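Local coordinates for protein U4/U6 snRNA-associated-splicing factor PRP24 (Saccharomyces cerevisiae, PDB 4N0T) that binds U6 snRNA, anneals it with U4 snRNA, and recycles the spliceosome that removes introns from pre-mRNA, at residues Ala333-Met336 / Leu337-Asn341; Glu197-Glu200 / Gly201-Ser204; Lys27-Lys30 / His31-Pro34. All blocks are in the same frame, centred on the assembly; numbering follows the deposited sequence.

In the fold
The three contacts are local ones at or near the C-terminal ends of helices in three different RNA-recognition domains. Interaction 3 spans the end of helix 22-29 in RRM 1 and the turn beyond. Interaction 2 does the same for the equivalent helix 192-199 of RRM 3. Both lead to the second strand of their sheets and share an F-x-x-F/C-G pattern. Interaction 1 lies in the second helix of the occluded RRM. Centre to centre, interactions 2 and 3 are about 63 Å apart, 1 and 2 about 56 Å, and 1 and 3 about 48 Å. The nearest atoms of interactions 1, 2 and 3 lie about 19, 13 and 15 Å from the bound RNA.

Interaction 1. Residues Ala333-Met336 / Leu337-Asn341; sequences AAKM and LMILN
A333 and L337 are joined by an i to i+4 bond inside helix 330-340, the second helix of the occluded RNA-recognition motif. The A333 carbonyl O takes the L337 N-H at 2.9 Å, as in any alpha-helix. The A333 methyl touches F327 of strand 322-327. A334 repeats the pattern with a longer bond, 3.3 Å from M338 N to A334 O. The L337 CB also rests against A334 O.

K335 O receives I339 N at 3.0 Å, and the N-H points almost straight at it (171°). The K335 side chain leaves with CG anti to the backbone N (chi1 -177°), then bends at chi2. This brings CE against I339 CG1 and CD1, each 3.8 Å away. The aliphatic part of the lysine crosses the isoleucine at an angle.

M336 is buried and faces the sheet side, where it meets F327 and also I306. Its O binds L340 N at 2.9 Å. L340 packs its own chain on I282 and L284 of strand 281-285 and on F299 and L300 of helix 293-302, so helix 330-340 is held against both sheet and helix. The M336 chain bends at chi2 and chi3 and runs side by side with I339, pointing the same way. Its terminal methyl CE reaches I339 CD1 at 3.7 Å.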
# COMPACT_ATOMS: atom_id res chain seq x y z
N ALA A 333 8.01 -5.63 -26.92
CA ALA A 333 8.61 -4.64 -26.04
C ALA A 333 9.06 -3.39 -26.81
O ALA A 333 8.83 -2.27 -26.36
CB ALA A 333 9.78 -5.23 -25.27
N ALA A 334 9.68 -3.59 -27.96
CA ALA A 334 10.13 -2.46 -28.78
C ALA A 334 8.98 -1.57 -29.23
O ALA A 334 9.09 -0.33 -29.23
CB ALA A 334 10.92 -2.94 -29.97
N LYS A 335 7.87 -2.19 -29.62
CA LYS A 335 6.71 -1.42 -30.05
C LYS A 335 6.08 -0.68 -28.88
O LYS A 335 5.60 0.46 -29.02
CB LYS A 335 5.67 -2.33 -30.72
CG LYS A 335 4.44 -1.57 -31.25
CD LYS A 335 4.83 -0.39 -32.16
CE LYS A 335 3.59 0.32 -32.69
NZ LYS A 335 2.69 -0.57 -33.50
N MET A 336 6.06 -1.33 -27.72
CA MET A 336 5.54 -0.69 -26.52
C MET A 336 6.41 0.48 -26.10
O MET A 336 5.91 1.49 -25.61
CB MET A 336 5.42 -1.70 -25.38
CG MET A 336 4.32 -2.70 -25.60
SD MET A 336 2.73 -1.90 -25.85
CE MET A 336 2.47 -2.18 -27.61
N LEU A 337 7.72 0.36 -26.32
CA LEU A 337 8.64 1.46 -26.04
C LEU A 337 8.20 2.70 -26.80
O LEU A 337 8.09 3.80 -26.25
CB LEU A 337 10.06 1.07 -26.45
CG LEU A 337 11.15 2.07 -26.05
CD1 LEU A 337 11.51 1.93 -24.58
CD2 LEU A 337 12.39 1.92 -26.92
N MET A 338 7.94 2.51 -28.09
CA MET A 338 7.51 3.62 -28.94
C MET A 338 6.15 4.20 -28.53
O MET A 338 6.00 5.42 -28.39
CB MET A 338 7.45 3.15 -30.40
CG MET A 338 6.92 4.22 -31.33
SD MET A 338 6.59 3.55 -32.98
CE MET A 338 8.23 2.98 -33.46
N ILE A 339 5.16 3.32 -28.37
CA ILE A 339 3.81 3.75 -28.01
C ILE A 339 3.74 4.47 -26.66
O ILE A 339 3.07 5.48 -26.51
CB ILE A 339 2.84 2.54 -28.00
CG1 ILE A 339 2.53 2.07 -29.43
CG2 ILE A 339 1.53 2.89 -27.29
CD1 ILE A 339 1.63 0.84 -29.48
N LEU A 340 4.45 3.95 -25.67
CA LEU A 340 4.28 4.50 -24.32
C LEU A 340 5.01 5.82 -24.07
O LEU A 340 4.60 6.60 -23.21
CB LEU A 340 4.68 3.46 -23.26
CG LEU A 340 3.62 2.36 -23.12
CD1 LEU A 340 4.11 1.22 -22.25
CD2 LEU A 340 2.36 2.96 -22.53
N ASN A 341 6.10 6.06 -24.80
CA ASN A 341 6.90 7.26 -24.53
C ASN A 341 6.08 8.49 -24.87
O ASN A 341 5.65 8.66 -26.02
CB ASN A 341 8.20 7.25 -25.33
CG ASN A 341 9.17 8.32 -24.86
OD1 ASN A 341 9.39 8.51 -23.66
ND2 ASN A 341 9.76 9.05 -25.82

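Interaction 2. Residues Glu197-Glu200 / Gly201-Ser204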
# COMPACT_ATOMS: atom_id res chain seq x y z
N GLU A 197 8.41 -33.84 15.99
CA GLU A 197 9.22 -34.56 16.97
C GLU A 197 10.60 -33.93 17.15
O GLU A 197 11.14 -33.90 18.25
CB GLU A 197 9.40 -36.03 16.55
CG GLU A 197 8.13 -36.85 16.60
CD GLU A 197 8.26 -38.17 15.85
OE1 GLU A 197 7.26 -38.92 15.78
OE2 GLU A 197 9.36 -38.45 15.32
N SER A 198 11.15 -33.40 16.06
CA SER A 198 12.51 -32.88 16.10
C SER A 198 12.61 -31.48 16.67
O SER A 198 13.67 -31.07 17.16
CB SER A 198 13.14 -32.92 14.70
OG SER A 198 13.21 -34.26 14.22
N PHE A 199 11.52 -30.73 16.59
CA PHE A 199 11.55 -29.32 16.99
C PHE A 199 10.69 -28.95 18.20
O PHE A 199 10.89 -27.87 18.76
CB PHE A 199 11.14 -28.42 15.81
CG PHE A 199 12.21 -28.25 14.75
CD1 PHE A 199 12.33 -29.17 13.72
CD2 PHE A 199 13.08 -27.17 14.80
CE1 PHE A 199 13.30 -29.01 12.74
CE2 PHE A 199 14.06 -27.00 13.82
CZ PHE A 199 14.16 -27.92 12.78
N GLU A 200 9.73 -29.79 18.61
CA GLU A 200 8.79 -29.40 19.67
C GLU A 200 9.46 -29.17 21.03
O GLU A 200 8.90 -28.50 21.89
CB GLU A 200 7.65 -30.39 19.82
CG GLU A 200 8.12 -31.74 20.35
CD GLU A 200 7.04 -32.80 20.31
OE1 GLU A 200 5.87 -32.46 20.06
OE2 GLU A 200 7.37 -33.99 20.52
N GLY A 201 10.66 -29.72 21.21
CA GLY A 201 11.43 -29.46 22.42
C GLY A 201 11.75 -27.99 22.64
O GLY A 201 11.91 -27.54 23.77
N PHE A 202 11.87 -27.23 21.54
CA PHE A 202 12.21 -25.82 21.65
C PHE A 202 11.05 -24.96 22.16
O PHE A 202 11.27 -23.89 22.73
CB PHE A 202 12.69 -25.29 20.29
CG PHE A 202 14.01 -25.85 19.87
CD1 PHE A 202 15.19 -25.43 20.47
CD2 PHE A 202 14.08 -26.82 18.88
CE1 PHE A 202 16.41 -25.95 20.10
CE2 PHE A 202 15.30 -27.35 18.50
CZ PHE A 202 16.47 -26.91 19.10
N GLY A 203 9.82 -25.43 21.95
CA GLY A 203 8.64 -24.66 22.34
C GLY A 203 7.41 -25.11 21.58
O GLY A 203 7.50 -25.90 20.64
N SER A 204 6.24 -24.62 21.99
CA SER A 204 4.98 -25.02 21.35
C SER A 204 4.95 -24.61 19.88
O SER A 204 5.21 -23.46 19.54
CB SER A 204 3.79 -24.37 22.06
OG SER A 204 3.68 -24.85 23.39
O HOH W 1 12.17 -31.99 20.07
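G201 meets the end of helix 192-199 through its backbone. A water bridges it back to the preceding turn: the water accepts from G201 N at 3.0 Å and donates to E197 O at 2.8 Å. The water thus links two backbone groups four residues apart, where a direct helical bond would otherwise run. Next to G201 N lies the E200 side chain. Its CG sits between the backbone N and the carbonyl carbon (chi1 67°), which places CG 3.4 Å from G201 N. Beyond CG the glutamate chain is extended.

The F202 side chain folds against F199. The F202 N-H binds F199 O at 3.0 Å, an i to i+3 bond, one residue shorter than the alpha-helical pattern. The donor stands above the carbonyl plane of F199. F202 CG is anti to its own carbonyl carbon (chi1 -69°). This torsion brings one edge of the F202 ring alongside F199 O, which lies 3.4 Å from F202 CD2. The two phenylalanine rings meet obliquely, with F199 CD2 and F202 CD2 4.2 Å apart.

This turn joins the first helix of RRM 3 to strand 205-209, in the beta-alpha-beta part of the RNA-recognition fold. Both rings touch A237 of helix 231-237 and M240. F199 is buried and also touches I180 and I182 of the central strand 179-185. The F202 carbonyl takes a hydrogen bond from S233 OG.

G203 has a backbone shape suited to glycine alone, because a side chain would jam against the F202 carbonyl. Its N-H binds E200 O at 3.2 Å, again from well above the carbonyl plane.

Interaction 3. Residues Lys27-Lys30 / His31-Pro34; sequences KYFK and HCGP
C32 packs its short side chain back on F29, three residues earlier. CB sits 3.1 Å from F29 O. SG is anti to the C32 carbonyl carbon (chi1 -67°), beside its own backbone N. This torsion points SG at the F29 ring, 4.0 Å from F29 CD1. SG is also 3.6 Å from F29 O. It approaches the rim of the F29 ring, close to level with it: 5.4 Å from SG to the ring centroid, 77° off the normal. This is a sulfur-aromatic contact of the edge type.

The same F29 O also accepts C32 N at 2.8 Å, with the donor above the carbonyl plane, and G33 N makes a weak bond to K30 O. The turn links the first helix of RRM 1 to strand 35-42 of the RNA-recognition fold. Inside the domain, F29 packs on I53, V79 and A64, while C32 touches F55 and A63. These belong to the sheet and the second helix. G33 takes up a conformation in which a CB would collide with the C32 carbonyl O. On the outer side, the K30 and H31 side chains cross at an angle, with K30 CG 4.2 Å from H31 ND1.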
# COMPACT_ATOMS: atom_id res chain seq x y z
N LYS A 27 -5.46 32.31 3.29
CA LYS A 27 -5.37 33.71 3.66
C LYS A 27 -6.17 34.04 4.91
O LYS A 27 -5.73 34.84 5.74
CB LYS A 27 -5.81 34.61 2.50
CG LYS A 27 -4.73 34.83 1.44
CD LYS A 27 -5.20 35.76 0.32
CE LYS A 27 -4.05 36.12 -0.62
NZ LYS A 27 -3.49 34.93 -1.31
N TYR A 28 -7.34 33.42 5.06
CA TYR A 28 -8.17 33.67 6.23
C TYR A 28 -7.52 33.13 7.51
O TYR A 28 -7.62 33.75 8.56
CB TYR A 28 -9.58 33.08 6.06
CG TYR A 28 -10.51 33.48 7.19
CD1 TYR A 28 -11.20 34.68 7.15
CD2 TYR A 28 -10.68 32.66 8.31
CE1 TYR A 28 -12.04 35.06 8.18
CE2 TYR A 28 -11.52 33.04 9.35
CZ TYR A 28 -12.20 34.24 9.28
OH TYR A 28 -13.03 34.62 10.30
N PHE A 29 -6.85 31.98 7.41
CA PHE A 29 -6.35 31.30 8.60
C PHE A 29 -4.83 31.35 8.80
O PHE A 29 -4.33 30.90 9.83
CB PHE A 29 -6.79 29.82 8.60
CG PHE A 29 -8.24 29.61 8.91
CD1 PHE A 29 -8.69 29.57 10.23
CD2 PHE A 29 -9.17 29.43 7.89
CE1 PHE A 29 -10.03 29.37 10.51
CE2 PHE A 29 -10.50 29.21 8.18
CZ PHE A 29 -10.93 29.19 9.48
N LYS A 30 -4.09 31.87 7.83
CA LYS A 30 -2.63 31.75 7.93
C LYS A 30 -2.01 32.58 9.06
O LYS A 30 -0.89 32.28 9.49
CB LYS A 30 -1.92 31.96 6.58
CG LYS A 30 -1.92 33.37 6.01
CD LYS A 30 -1.31 33.33 4.60
CE LYS A 30 -0.72 34.66 4.16
NZ LYS A 30 -1.76 35.65 3.80
N HIS A 31 -2.74 33.58 9.56
CA HIS A 31 -2.30 34.30 10.76
C HIS A 31 -2.44 33.46 12.03
O HIS A 31 -1.82 33.76 13.06
CB HIS A 31 -3.08 35.62 10.93
CG HIS A 31 -2.68 36.70 9.97
ND1 HIS A 31 -1.98 36.45 8.81
CD2 HIS A 31 -2.90 38.03 9.99
CE1 HIS A 31 -1.78 37.58 8.16
NE2 HIS A 31 -2.33 38.56 8.86
N CYS A 32 -3.25 32.40 11.98
CA CYS A 32 -3.43 31.53 13.15
C CYS A 32 -2.18 30.73 13.45
O CYS A 32 -1.95 30.31 14.58
CB CYS A 32 -4.59 30.55 12.93
SG CYS A 32 -6.19 31.33 12.85
N GLY A 33 -1.35 30.52 12.43
CA GLY A 33 -0.19 29.67 12.57
C GLY A 33 0.11 28.99 11.25
O GLY A 33 -0.76 28.92 10.37
N PRO A 34 1.34 28.49 11.08
CA PRO A 34 1.72 27.82 9.84
C PRO A 34 0.83 26.61 9.53
O PRO A 34 0.50 25.82 10.42
CB PRO A 34 3.17 27.40 10.09
CG PRO A 34 3.39 27.53 11.57
CD PRO A 34 2.47 28.61 12.02